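Local coordinates for Acarbose/maltose binding protein GacH (Streptomyces glaucescens, PDB 3K01) that binds acarbose and an acarbose homolog as the solute receptor of an ABC transporter, and may also bind maltose, at residues 141-146 with 292-297; 120-125 with 361-366; 150-155 with 171-176; 164-169 with 226-231. All coordinates share one frame; numbering follows the deposited sequence.

From the N terminus, residues 120-125 open the widest loop, which contact 2 closes at 361-366. Contact 1 nests inside it, bringing strand 132-148 against strand 293-302. Within the loop of contact 1 lie contacts 3 and 4, whose segments alternate along the chain: 150-155, 164-169, 171-176, 226-231. Both use helix 163-177, which meets helix 149-155 in contact 3 and helix 216-230 in contact 4. Contacts 1 and 2 touch each other, with centres 10 Å apart, where strands 293-302 and 363-364 are sheet neighbours. Contacts 3 and 4 join peripheral helices, their centres 25 and 21 Å from that of contact 1.

Contact 1 (141-146 with 292-297); sequences DTLALF and GSPQGG
Thr142 swings OG1 to the side facing away from its own backbone N (chi1 -167°), while Ser293 tucks OG between its N and carbonyl carbon (chi1 48°), so that the two hydroxyls meet with Thr142 OG1 2.7 Å from Ser293 OG. Thr142 OG1 also donates to Pro294 O at 2.6 Å, approaching from above the carbonyl plane. A water spans the gap beside them, giving a proton to Leu143 O and bonding Ser293 OG. Next along the chain, Leu143 places CD1 against the proline ring, 3.7 Å from Pro294 CG, and Pro194 of helix 193-198 packs on both. Asp141 and Gly296 form an antiparallel hydrogen-bonded pair, with Asp141 N to Gly296 O at 3.1 Å and Gly296 N to Asp141 O at 2.9 Å. Strands 132-148 and 293-302 thus join near the middle of the molecule, consistent with the interlobe strands of a type II solute-binding protein. The carboxylate of Asp141 folds back over the bare backbone of the glycines, where OD1 lies 3.1 Å from Gly296 CA. Helix 351-360 covers Thr142 through Ala359 and Val360.

Contact 2 (120-125 with 361-366); sequences LPQAAA and DKAVER
Gln122, Glu365 and Ala363 give up the most surface here, and the glutamine lies between the other two. Its chain bends sharply at the second torsion (chi2 93°), which turns the amide along segment 361-366 toward its Asp361 end. There Gln122 NE2 donates to Ala363 O at 2.8 Å, with an N-H...O angle of 155°. The same nitrogen gives a second proton to a water, Gln122 NE2 to water oxygen 2.9 Å, and that water in turn donates to Asp361 O. Two bonds therefore hold the amide nitrogen over the turn from Asp361 to Ala363. The methyl of Ala363 comes up beneath it, CB 4.0 Å from Gln122 NE2.

Helix 121-125, a short helix with Leu120 at its N-cap position, is thereby joined to the weakly bonded strand 363-364, which runs parallel to strand 293-302 in the main sheet. Gln122 is tied to strand 293-302 as well, its carbonyl O accepting from Gln295 NE2.

Glu365 crosses the glutamine chain with CG 4.1 Å from Gln122 CG, the amide and carboxylate planes being 68° apart. Beyond CG it stays extended and brings the flat carboxylate against the methyl of Ala125, whose CB is 3.3 Å from Glu365 OE1 and 3.4 Å from Glu365 CD. Trp368 NE1 is hydrogen-bonded to Glu365 OE1 and probably helps to hold the carboxylate there.

Contact 3 (150-155 with 171-176); sequences ELLTKA and AEITEK
Ile173 reaches past Ala155 to lay its CD1 against the end of Leu152, 3.8 Å from Leu152 CD1, the two side chains meeting at a slant. Its first torsion sets CG1 beside the backbone N (chi1 -72°), which turns that branch toward helix 149-155; CG1 on the way lies 3.8 Å from Ala155 CB. The alanine methyl points toward the other helix and sits between Ile173 and Lys176, with its CB also 4.2 Å from Lys176 CB. The small side chain permits a close approach, and the CA atoms of Ala155 and Ile173 are only 5.1 Å apart.

At the outer edge Lys176 lies over the last turn of segment 150-155. A bend at its second torsion (chi2 89°) folds the aliphatic chain along the carbonyl of Lys154, so that Lys176 CG is 3.4 Å and Lys176 CE 3.3 Å from Lys154 O. Lys154 crosses this chain at about a right angle, with CG 3.9 Å from Lys176 CG. The two ammonium groups then part, their NZ atoms lying 6.5 Å from one another, which probably moderates the repulsion between like charges. No hydrogen bond passes between the segments; the joint is made by apolar and aliphatic groups.

The short axes cross at 84°, nearly perpendicular. Beneath the pair runs strand 254-259, where Ala255 touches Leu151, Leu152 and Ile173, so both helices rest on the same strand, with Val157 of the connecting loop closing over Leu152 and Glu172.

Contact 4 (164-169 with 226-231); sequences AELKTA and KDLVDS
Lys167 and Asp227 form a salt bridge between the helices, with Lys167 NZ 2.6 Å from Asp227 OD2, which accepts through its syn lone pair, on the side of the other carboxylate oxygen. A water completes the link: its oxygen accepts from Lys167 NZ at 2.7 Å and donates to Asp227 OD1 at 2.9 Å, so both oxygens of the carboxylate are tied to the one ammonium group.

The lysine gets there by a bend at its third torsion (chi3 78°). Below the bend its CG rests on Leu228, 3.8 Å from Leu228 CD2, and beyond it CE passes 3.9 Å from Ser231 OG. Leu228 CD2 also meets Leu166, at 3.9 Å from Leu166 CD2, with the two leucine side chains about at right angles. This apolar patch lies on the inner side of the ion pair, and Leu184 and Ala233 back Leu228 from the adjoining loops.

Farther out, Ser231 OG donates to Asp227 O at 2.8 Å. Ser231 N binds the same oxygen, the two donors coming from opposite faces of the carbonyl plane, which probably steadies the turn that carries Asp227.

The segment axes run nearly parallel, 11° apart, at a separation of 11.3 Å bridged by the lysine and by the leucine pair. Helix 216-230 leads into strand 234-235, and helix 163-177 into strand 180-183, its parallel neighbour in the sheet. Such side-by-side helices, each followed by one of two adjacent parallel strands, are typical of the alpha/beta lobes of solute-binding proteins.

Contact 1 (141-146 with 292-297)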
loop_
_atom_site.group_PDB
_atom_site.type_symbol
_atom_site.label_atom_id
_atom_site.label_comp_id
_atom_site.label_asym_id
_atom_site.label_seq_id
_atom_site.Cartn_x
_atom_site.Cartn_y
_atom_site.Cartn_z
ATOM N N ASP A 141 -1.499 -4.383 -0.380
ATOM C CA ASP A 141 -1.706 -3.908 -1.737
ATOM C C ASP A 141 -0.461 -3.142 -2.188
ATOM O O ASP A 141 0.539 -3.032 -1.458
ATOM C CB ASP A 141 -3.008 -3.100 -1.853
ATOM C CG ASP A 141 -3.033 -1.895 -0.960
ATOM O OD1 ASP A 141 -1.967 -1.296 -0.713
ATOM O OD2 ASP A 141 -4.135 -1.527 -0.486
ATOM N N THR A 142 -0.489 -2.688 -3.437
ATOM C CA THR A 142 0.656 -1.981 -4.021
ATOM C C THR A 142 0.180 -1.265 -5.267
ATOM O O THR A 142 -1.000 -1.328 -5.626
ATOM C CB THR A 142 1.798 -2.979 -4.345
ATOM O OG1 THR A 142 3.022 -2.284 -4.637
ATOM C CG2 THR A 142 1.464 -3.916 -5.490
ATOM N N LEU A 143 1.112 -0.594 -5.925
ATOM C CA LEU A 143 0.852 0.026 -7.230
ATOM C C LEU A 143 1.296 -0.905 -8.337
ATOM O O LEU A 143 2.188 -1.727 -8.151
ATOM C CB LEU A 143 1.626 1.347 -7.341
ATOM C CG LEU A 143 1.227 2.456 -6.384
ATOM C CD1 LEU A 143 2.101 3.717 -6.571
ATOM C CD2 LEU A 143 -0.262 2.830 -6.528
ATOM N N ALA A 144 0.670 -0.731 -9.510
ATOM C CA ALA A 144 0.889 -1.602 -10.654
ATOM C C ALA A 144 0.690 -0.802 -11.929
ATOM O O ALA A 144 0.054 0.248 -11.901
ATOM C CB ALA A 144 -0.097 -2.787 -10.614
ATOM N N LEU A 145 1.245 -1.307 -13.030
ATOM C CA LEU A 145 1.040 -0.670 -14.333
ATOM C C LEU A 145 -0.254 -1.199 -14.970
ATOM O O LEU A 145 -0.338 -2.374 -15.329
ATOM C CB LEU A 145 2.226 -0.991 -15.221
ATOM C CG LEU A 145 2.217 -0.297 -16.592
ATOM C CD1 LEU A 145 2.396 1.191 -16.487
ATOM C CD2 LEU A 145 3.293 -0.936 -17.467
ATOM N N PHE A 146 -1.250 -0.331 -15.082
ATOM C CA PHE A 146 -2.486 -0.645 -15.809
ATOM C C PHE A 146 -2.268 -0.323 -17.285
ATOM O O PHE A 146 -1.642 0.684 -17.629
ATOM C CB PHE A 146 -3.633 0.250 -15.341
ATOM C CG PHE A 146 -4.207 -0.068 -13.988
ATOM C CD1 PHE A 146 -5.576 -0.014 -13.817
ATOM C CD2 PHE A 146 -3.422 -0.340 -12.861
ATOM C CE1 PHE A 146 -6.179 -0.237 -12.587
ATOM C CE2 PHE A 146 -4.022 -0.586 -11.619
ATOM C CZ PHE A 146 -5.412 -0.544 -11.499
ATOM N N GLY A 292 10.521 -1.923 -8.286
ATOM C CA GLY A 292 9.700 -2.122 -7.105
ATOM C C GLY A 292 8.590 -1.122 -7.001
ATOM O O GLY A 292 8.666 -0.021 -7.569
ATOM N N SER A 293 7.576 -1.476 -6.217
ATOM C CA SER A 293 6.412 -0.639 -6.001
ATOM C C SER A 293 6.186 -0.509 -4.500
ATOM O O SER A 293 6.545 -1.403 -3.730
ATOM C CB SER A 293 5.185 -1.249 -6.695
ATOM O OG SER A 293 5.080 -2.628 -6.383
ATOM N N PRO A 294 5.618 0.602 -4.049
ATOM C CA PRO A 294 5.452 0.775 -2.609
ATOM C C PRO A 294 4.389 -0.145 -2.022
ATOM O O PRO A 294 3.444 -0.565 -2.689
ATOM C CB PRO A 294 5.048 2.233 -2.486
ATOM C CG PRO A 294 4.332 2.525 -3.808
ATOM C CD PRO A 294 5.108 1.757 -4.821
ATOM N N GLN A 295 4.507 -0.384 -0.728
ATOM C CA GLN A 295 3.657 -1.355 -0.031
ATOM C C GLN A 295 2.573 -0.674 0.760
ATOM O O GLN A 295 2.850 0.238 1.541
ATOM C CB GLN A 295 4.532 -2.089 0.971
ATOM C CG GLN A 295 3.798 -3.128 1.808
ATOM C CD GLN A 295 4.680 -3.728 2.864
ATOM O OE1 GLN A 295 5.885 -3.536 2.858
ATOM N NE2 GLN A 295 4.080 -4.511 3.760
ATOM N N GLY A 296 1.332 -1.121 0.576
ATOM C CA GLY A 296 0.228 -0.699 1.413
ATOM C C GLY A 296 -0.440 -1.904 2.058
ATOM O O GLY A 296 0.043 -3.038 1.981
ATOM N N GLY A 297 -1.560 -1.628 2.698
ATOM C CA GLY A 297 -2.355 -2.690 3.313
ATOM C C GLY A 297 -2.641 -2.406 4.771
ATOM O O GLY A 297 -2.413 -1.303 5.292
HETATM O O HOH W 1 4.240 -3.352 -9.080
#

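Contact 2 (120-125 with 361-366)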
loop_
_atom_site.group_PDB
_atom_site.type_symbol
_atom_site.label_atom_id
_atom_site.label_comp_id
_atom_site.label_asym_id
_atom_site.label_seq_id
_atom_site.Cartn_x
_atom_site.Cartn_y
_atom_site.Cartn_z
ATOM N N LEU A 120 3.730 -13.156 3.544
ATOM C CA LEU A 120 4.648 -12.486 2.629
ATOM C C LEU A 120 5.670 -11.690 3.429
ATOM O O LEU A 120 5.334 -11.063 4.425
ATOM C CB LEU A 120 3.868 -11.557 1.704
ATOM C CG LEU A 120 2.968 -12.255 0.674
ATOM C CD1 LEU A 120 2.005 -11.236 0.053
ATOM C CD2 LEU A 120 3.767 -12.977 -0.422
ATOM N N PRO A 121 6.940 -11.686 2.981
ATOM C CA PRO A 121 7.986 -11.097 3.842
ATOM C C PRO A 121 7.757 -9.603 4.120
ATOM O O PRO A 121 7.978 -9.118 5.237
ATOM C CB PRO A 121 9.276 -11.345 3.044
ATOM C CG PRO A 121 8.812 -11.490 1.630
ATOM C CD PRO A 121 7.494 -12.241 1.735
ATOM N N GLN A 122 7.268 -8.867 3.127
ATOM C CA GLN A 122 7.026 -7.454 3.338
ATOM C C GLN A 122 5.922 -7.226 4.376
ATOM O O GLN A 122 5.986 -6.313 5.179
ATOM C CB GLN A 122 6.624 -6.745 2.032
ATOM C CG GLN A 122 7.664 -6.837 0.928
ATOM C CD GLN A 122 7.415 -8.028 0.014
ATOM O OE1 GLN A 122 6.815 -9.037 0.416
ATOM N NE2 GLN A 122 7.868 -7.916 -1.234
ATOM N N ALA A 123 4.873 -8.047 4.296
ATOM C CA ALA A 123 3.757 -7.936 5.225
ATOM C C ALA A 123 4.212 -8.277 6.645
ATOM O O ALA A 123 3.893 -7.537 7.579
ATOM C CB ALA A 123 2.601 -8.841 4.782
ATOM N N ALA A 124 4.996 -9.344 6.795
ATOM C CA ALA A 124 5.571 -9.629 8.124
ATOM C C ALA A 124 6.424 -8.483 8.636
ATOM O O ALA A 124 6.334 -8.101 9.805
ATOM C CB ALA A 124 6.374 -10.927 8.084
ATOM N N ALA A 125 7.249 -7.926 7.758
ATOM C CA ALA A 125 8.129 -6.852 8.192
ATOM C C ALA A 125 7.377 -5.626 8.682
ATOM O O ALA A 125 7.812 -4.938 9.600
ATOM C CB ALA A 125 9.069 -6.486 7.069
ATOM N N ASP A 361 4.398 -9.051 -5.737
ATOM C CA ASP A 361 5.747 -9.619 -5.653
ATOM C C ASP A 361 6.854 -8.585 -5.838
ATOM O O ASP A 361 8.002 -8.861 -5.520
ATOM C CB ASP A 361 5.949 -10.748 -6.676
ATOM C CG ASP A 361 5.229 -12.051 -6.307
ATOM O OD1 ASP A 361 4.762 -12.233 -5.158
ATOM O OD2 ASP A 361 5.174 -12.901 -7.212
ATOM N N LYS A 362 6.514 -7.395 -6.327
ATOM C CA LYS A 362 7.487 -6.312 -6.454
ATOM C C LYS A 362 7.408 -5.332 -5.317
ATOM O O LYS A 362 8.119 -4.316 -5.349
ATOM C CB LYS A 362 7.310 -5.589 -7.801
ATOM C CG LYS A 362 7.848 -6.394 -8.991
ATOM C CD LYS A 362 9.342 -6.693 -8.882
ATOM C CE LYS A 362 9.732 -7.559 -10.055
ATOM N NZ LYS A 362 9.292 -8.976 -9.840
ATOM N N ALA A 363 6.582 -5.575 -4.306
ATOM C CA ALA A 363 6.429 -4.591 -3.240
ATOM C C ALA A 363 7.731 -4.366 -2.485
ATOM O O ALA A 363 8.474 -5.314 -2.214
ATOM C CB ALA A 363 5.318 -5.015 -2.300
ATOM N N VAL A 364 7.959 -3.107 -2.120
ATOM C CA VAL A 364 9.142 -2.717 -1.359
ATOM C C VAL A 364 8.650 -2.194 -0.026
ATOM O O VAL A 364 7.721 -1.406 0.030
ATOM C CB VAL A 364 9.941 -1.602 -2.118
ATOM C CG1 VAL A 364 11.110 -1.068 -1.263
ATOM C CG2 VAL A 364 10.448 -2.121 -3.445
ATOM N N GLU A 365 9.312 -2.621 1.049
ATOM C CA GLU A 365 8.920 -2.198 2.368
ATOM C C GLU A 365 9.042 -0.692 2.548
ATOM O O GLU A 365 9.952 -0.063 1.988
ATOM C CB GLU A 365 9.828 -2.858 3.401
ATOM C CG GLU A 365 9.663 -4.368 3.530
ATOM C CD GLU A 365 10.645 -4.989 4.514
ATOM O OE1 GLU A 365 11.011 -4.315 5.490
ATOM O OE2 GLU A 365 11.035 -6.168 4.310
ATOM N N ARG A 366 8.153 -0.129 3.341
ATOM C CA ARG A 366 8.325 1.234 3.849
ATOM C C ARG A 366 9.458 1.231 4.875
ATOM O O ARG A 366 9.814 0.181 5.404
ATOM C CB ARG A 366 7.081 1.672 4.628
ATOM C CG ARG A 366 5.779 1.542 3.910
ATOM C CD ARG A 366 5.464 2.697 2.982
ATOM N NE ARG A 366 4.094 2.517 2.535
ATOM C CZ ARG A 366 3.012 3.162 2.966
ATOM N NH1 ARG A 366 3.071 4.207 3.798
ATOM N NH2 ARG A 366 1.844 2.824 2.440
HETATM O O HOH W 2 8.445 -10.104 -3.054
#

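Contact 3 (150-155 with 171-176)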
loop_
_atom_site.group_PDB
_atom_site.type_symbol
_atom_site.label_atom_id
_atom_site.label_comp_id
_atom_site.label_asym_id
_atom_site.label_seq_id
_atom_site.Cartn_x
_atom_site.Cartn_y
_atom_site.Cartn_z
ATOM N N GLU A 150 -6.137 -3.056 -26.052
ATOM C CA GLU A 150 -6.408 -2.765 -27.452
ATOM C C GLU A 150 -5.437 -1.728 -27.989
ATOM O O GLU A 150 -4.998 -1.834 -29.129
ATOM C CB GLU A 150 -7.846 -2.318 -27.637
ATOM C CG GLU A 150 -8.227 -2.126 -29.095
ATOM C CD GLU A 150 -8.034 -0.721 -29.606
ATOM O OE1 GLU A 150 -7.953 0.274 -28.832
ATOM O OE2 GLU A 150 -7.972 -0.585 -30.855
ATOM N N LEU A 151 -5.118 -0.690 -27.202
ATOM C CA LEU A 151 -4.169 0.299 -27.702
ATOM C C LEU A 151 -2.781 -0.288 -27.865
ATOM O O LEU A 151 -2.093 -0.022 -28.854
ATOM C CB LEU A 151 -4.139 1.546 -26.809
ATOM C CG LEU A 151 -5.404 2.415 -26.838
ATOM C CD1 LEU A 151 -5.276 3.539 -25.796
ATOM C CD2 LEU A 151 -5.638 3.027 -28.223
ATOM N N LEU A 152 -2.357 -1.120 -26.924
ATOM C CA LEU A 152 -1.040 -1.741 -27.086
ATOM C C LEU A 152 -1.032 -2.719 -28.261
ATOM O O LEU A 152 -0.049 -2.787 -29.010
ATOM C CB LEU A 152 -0.558 -2.431 -25.811
ATOM C CG LEU A 152 0.198 -1.541 -24.793
ATOM C CD1 LEU A 152 -0.656 -0.400 -24.235
ATOM C CD2 LEU A 152 0.780 -2.381 -23.665
ATOM N N THR A 153 -2.129 -3.444 -28.447
ATOM C CA THR A 153 -2.219 -4.410 -29.543
ATOM C C THR A 153 -2.220 -3.668 -30.861
ATOM O O THR A 153 -1.487 -4.051 -31.799
ATOM C CB THR A 153 -3.490 -5.250 -29.398
ATOM O OG1 THR A 153 -3.383 -6.003 -28.207
ATOM C CG2 THR A 153 -3.627 -6.246 -30.564
ATOM N N LYS A 154 -2.998 -2.589 -30.964
ATOM C CA LYS A 154 -3.046 -1.824 -32.199
ATOM C C LYS A 154 -1.653 -1.294 -32.527
ATOM O O LYS A 154 -1.235 -1.313 -33.701
ATOM C CB LYS A 154 -4.076 -0.704 -32.103
ATOM C CG LYS A 154 -4.198 0.109 -33.378
ATOM C CD LYS A 154 -5.541 0.795 -33.442
ATOM C CE LYS A 154 -5.873 1.245 -34.872
ATOM N NZ LYS A 154 -6.515 0.179 -35.680
ATOM N N ALA A 155 -0.906 -0.874 -31.504
ATOM C CA ALA A 155 0.426 -0.308 -31.703
ATOM C C ALA A 155 1.479 -1.393 -31.945
ATOM O O ALA A 155 2.609 -1.077 -32.362
ATOM C CB ALA A 155 0.808 0.533 -30.500
ATOM N N ALA A 171 6.121 5.919 -27.679
ATOM C CA ALA A 171 6.263 6.528 -28.993
ATOM C C ALA A 171 5.519 5.735 -30.057
ATOM O O ALA A 171 4.923 6.331 -30.968
ATOM C CB ALA A 171 7.730 6.698 -29.347
ATOM N N GLU A 172 5.530 4.407 -29.968
ATOM C CA GLU A 172 4.787 3.575 -30.922
ATOM C C GLU A 172 3.282 3.778 -30.753
ATOM O O GLU A 172 2.545 3.837 -31.742
ATOM C CB GLU A 172 5.135 2.095 -30.718
ATOM C CG GLU A 172 6.626 1.748 -30.892
ATOM C CD GLU A 172 6.838 0.297 -31.289
ATOM O OE1 GLU A 172 6.284 -0.129 -32.326
ATOM O OE2 GLU A 172 7.563 -0.412 -30.566
ATOM N N ILE A 173 2.819 3.828 -29.507
ATOM C CA ILE A 173 1.415 4.043 -29.225
ATOM C C ILE A 173 0.975 5.393 -29.792
ATOM O O ILE A 173 -0.070 5.497 -30.464
ATOM C CB ILE A 173 1.169 3.924 -27.709
ATOM C CG1 ILE A 173 1.280 2.455 -27.288
ATOM C CG2 ILE A 173 -0.212 4.480 -27.366
ATOM C CD1 ILE A 173 1.543 2.296 -25.781
ATOM N N THR A 174 1.738 6.445 -29.556
ATOM C CA THR A 174 1.367 7.751 -30.086
ATOM C C THR A 174 1.329 7.735 -31.624
ATOM O O THR A 174 0.394 8.256 -32.239
ATOM C CB THR A 174 2.260 8.856 -29.532
ATOM O OG1 THR A 174 2.157 8.830 -28.104
ATOM C CG2 THR A 174 1.800 10.223 -30.037
ATOM N N GLU A 175 2.332 7.139 -32.262
ATOM C CA GLU A 175 2.367 7.145 -33.725
ATOM C C GLU A 175 1.146 6.438 -34.288
ATOM O O GLU A 175 0.577 6.870 -35.307
ATOM C CB GLU A 175 3.658 6.501 -34.223
ATOM C CG GLU A 175 3.862 6.577 -35.735
ATOM C CD GLU A 175 3.422 5.337 -36.475
ATOM O OE1 GLU A 175 2.828 4.424 -35.890
ATOM O OE2 GLU A 175 3.684 5.266 -37.707
ATOM N N LYS A 176 0.793 5.310 -33.708
ATOM C CA LYS A 176 -0.256 4.452 -34.273
ATOM C C LYS A 176 -1.666 4.882 -33.935
ATOM O O LYS A 176 -2.594 4.655 -34.724
ATOM C CB LYS A 176 -0.063 3.010 -33.777
ATOM C CG LYS A 176 -0.916 1.947 -34.471
ATOM C CD LYS A 176 -0.206 1.399 -35.708
ATOM C CE LYS A 176 -1.100 0.442 -36.449
ATOM N NZ LYS A 176 -0.325 0.032 -37.640
#

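Contact 4 (164-169 with 226-231)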
loop_
_atom_site.group_PDB
_atom_site.type_symbol
_atom_site.label_atom_id
_atom_site.label_comp_id
_atom_site.label_asym_id
_atom_site.label_seq_id
_atom_site.Cartn_x
_atom_site.Cartn_y
_atom_site.Cartn_z
ATOM N N ALA A 164 12.978 2.448 -19.988
ATOM C CA ALA A 164 13.470 2.533 -21.355
ATOM C C ALA A 164 12.489 1.903 -22.331
ATOM O O ALA A 164 12.202 2.472 -23.400
ATOM C CB ALA A 164 14.842 1.882 -21.474
ATOM N N GLU A 165 11.975 0.729 -21.989
ATOM C CA GLU A 165 10.993 0.077 -22.849
ATOM C C GLU A 165 9.704 0.864 -22.919
ATOM O O GLU A 165 9.062 0.903 -23.979
ATOM C CB GLU A 165 10.720 -1.351 -22.382
ATOM C CG GLU A 165 11.969 -2.211 -22.502
ATOM C CD GLU A 165 11.906 -3.518 -21.787
ATOM O OE1 GLU A 165 10.857 -3.893 -21.217
ATOM O OE2 GLU A 165 12.964 -4.190 -21.796
ATOM N N LEU A 166 9.311 1.483 -21.812
ATOM C CA LEU A 166 8.076 2.263 -21.801
ATOM C C LEU A 166 8.184 3.449 -22.731
ATOM O O LEU A 166 7.215 3.778 -23.412
ATOM C CB LEU A 166 7.717 2.684 -20.370
ATOM C CG LEU A 166 6.371 3.422 -20.215
ATOM C CD1 LEU A 166 5.721 3.013 -18.900
ATOM C CD2 LEU A 166 6.520 4.942 -20.297
ATOM N N LYS A 167 9.328 4.111 -22.755
ATOM C CA LYS A 167 9.497 5.245 -23.674
ATOM C C LYS A 167 9.310 4.846 -25.121
ATOM O O LYS A 167 8.650 5.549 -25.897
ATOM C CB LYS A 167 10.852 5.908 -23.463
ATOM C CG LYS A 167 10.920 6.628 -22.132
ATOM C CD LYS A 167 12.300 7.161 -21.874
ATOM C CE LYS A 167 12.517 8.419 -22.675
ATOM N NZ LYS A 167 13.885 8.992 -22.476
ATOM N N THR A 168 9.890 3.708 -25.483
ATOM C CA THR A 168 9.752 3.207 -26.848
ATOM C C THR A 168 8.291 2.837 -27.114
ATOM O O THR A 168 7.707 3.180 -28.166
ATOM C CB THR A 168 10.686 2.026 -27.074
ATOM O OG1 THR A 168 12.024 2.531 -26.926
ATOM C CG2 THR A 168 10.479 1.433 -28.485
ATOM N N ALA A 169 7.684 2.136 -26.178
ATOM C CA ALA A 169 6.308 1.719 -26.376
ATOM C C ALA A 169 5.401 2.934 -26.510
ATOM O O ALA A 169 4.506 2.954 -27.367
ATOM C CB ALA A 169 5.865 0.851 -25.226
ATOM N N LYS A 226 10.813 13.705 -14.903
ATOM C CA LYS A 226 10.815 14.866 -15.798
ATOM C C LYS A 226 11.095 14.463 -17.246
ATOM O O LYS A 226 10.486 15.015 -18.168
ATOM C CB LYS A 226 11.865 15.866 -15.313
ATOM C CG LYS A 226 11.845 17.239 -16.037
ATOM C CD LYS A 226 10.474 17.872 -16.047
ATOM C CE LYS A 226 10.535 19.345 -16.440
ATOM N NZ LYS A 226 9.175 19.919 -16.732
ATOM N N ASP A 227 11.978 13.505 -17.444
ATOM C CA ASP A 227 12.261 13.012 -18.781
ATOM C C ASP A 227 11.021 12.359 -19.395
ATOM O O ASP A 227 10.777 12.513 -20.602
ATOM C CB ASP A 227 13.432 12.011 -18.794
ATOM C CG ASP A 227 13.623 11.352 -20.158
ATOM O OD1 ASP A 227 14.075 12.038 -21.087
ATOM O OD2 ASP A 227 13.322 10.169 -20.263
ATOM N N LEU A 228 10.251 11.620 -18.609
ATOM C CA LEU A 228 9.065 10.983 -19.175
ATOM C C LEU A 228 8.092 12.010 -19.730
ATOM O O LEU A 228 7.506 11.835 -20.808
ATOM C CB LEU A 228 8.408 10.113 -18.114
ATOM C CG LEU A 228 9.101 8.758 -17.931
ATOM C CD1 LEU A 228 8.563 8.034 -16.719
ATOM C CD2 LEU A 228 8.902 7.849 -19.148
ATOM N N VAL A 229 7.961 13.121 -19.049
ATOM C CA VAL A 229 7.064 14.178 -19.521
ATOM C C VAL A 229 7.712 14.989 -20.651
ATOM O O VAL A 229 7.078 15.223 -21.696
ATOM C CB VAL A 229 6.585 15.073 -18.342
ATOM C CG1 VAL A 229 5.684 16.152 -18.841
ATOM C CG2 VAL A 229 5.847 14.230 -17.269
ATOM N N ASP A 230 8.979 15.359 -20.503
ATOM C CA ASP A 230 9.648 16.165 -21.537
ATOM C C ASP A 230 9.657 15.433 -22.867
ATOM O O ASP A 230 9.495 16.057 -23.920
ATOM C CB ASP A 230 11.108 16.399 -21.184
ATOM C CG ASP A 230 11.311 17.471 -20.176
ATOM O OD1 ASP A 230 10.383 18.250 -19.883
ATOM O OD2 ASP A 230 12.478 17.536 -19.698
ATOM N N SER A 231 9.881 14.124 -22.831
ATOM C CA SER A 231 9.988 13.318 -24.056
ATOM C C SER A 231 8.638 13.018 -24.665
ATOM O O SER A 231 8.593 12.421 -25.750
ATOM C CB SER A 231 10.692 11.991 -23.760
ATOM O OG SER A 231 9.854 11.196 -22.929
HETATM O O HOH W 3 14.488 11.272 -23.869
#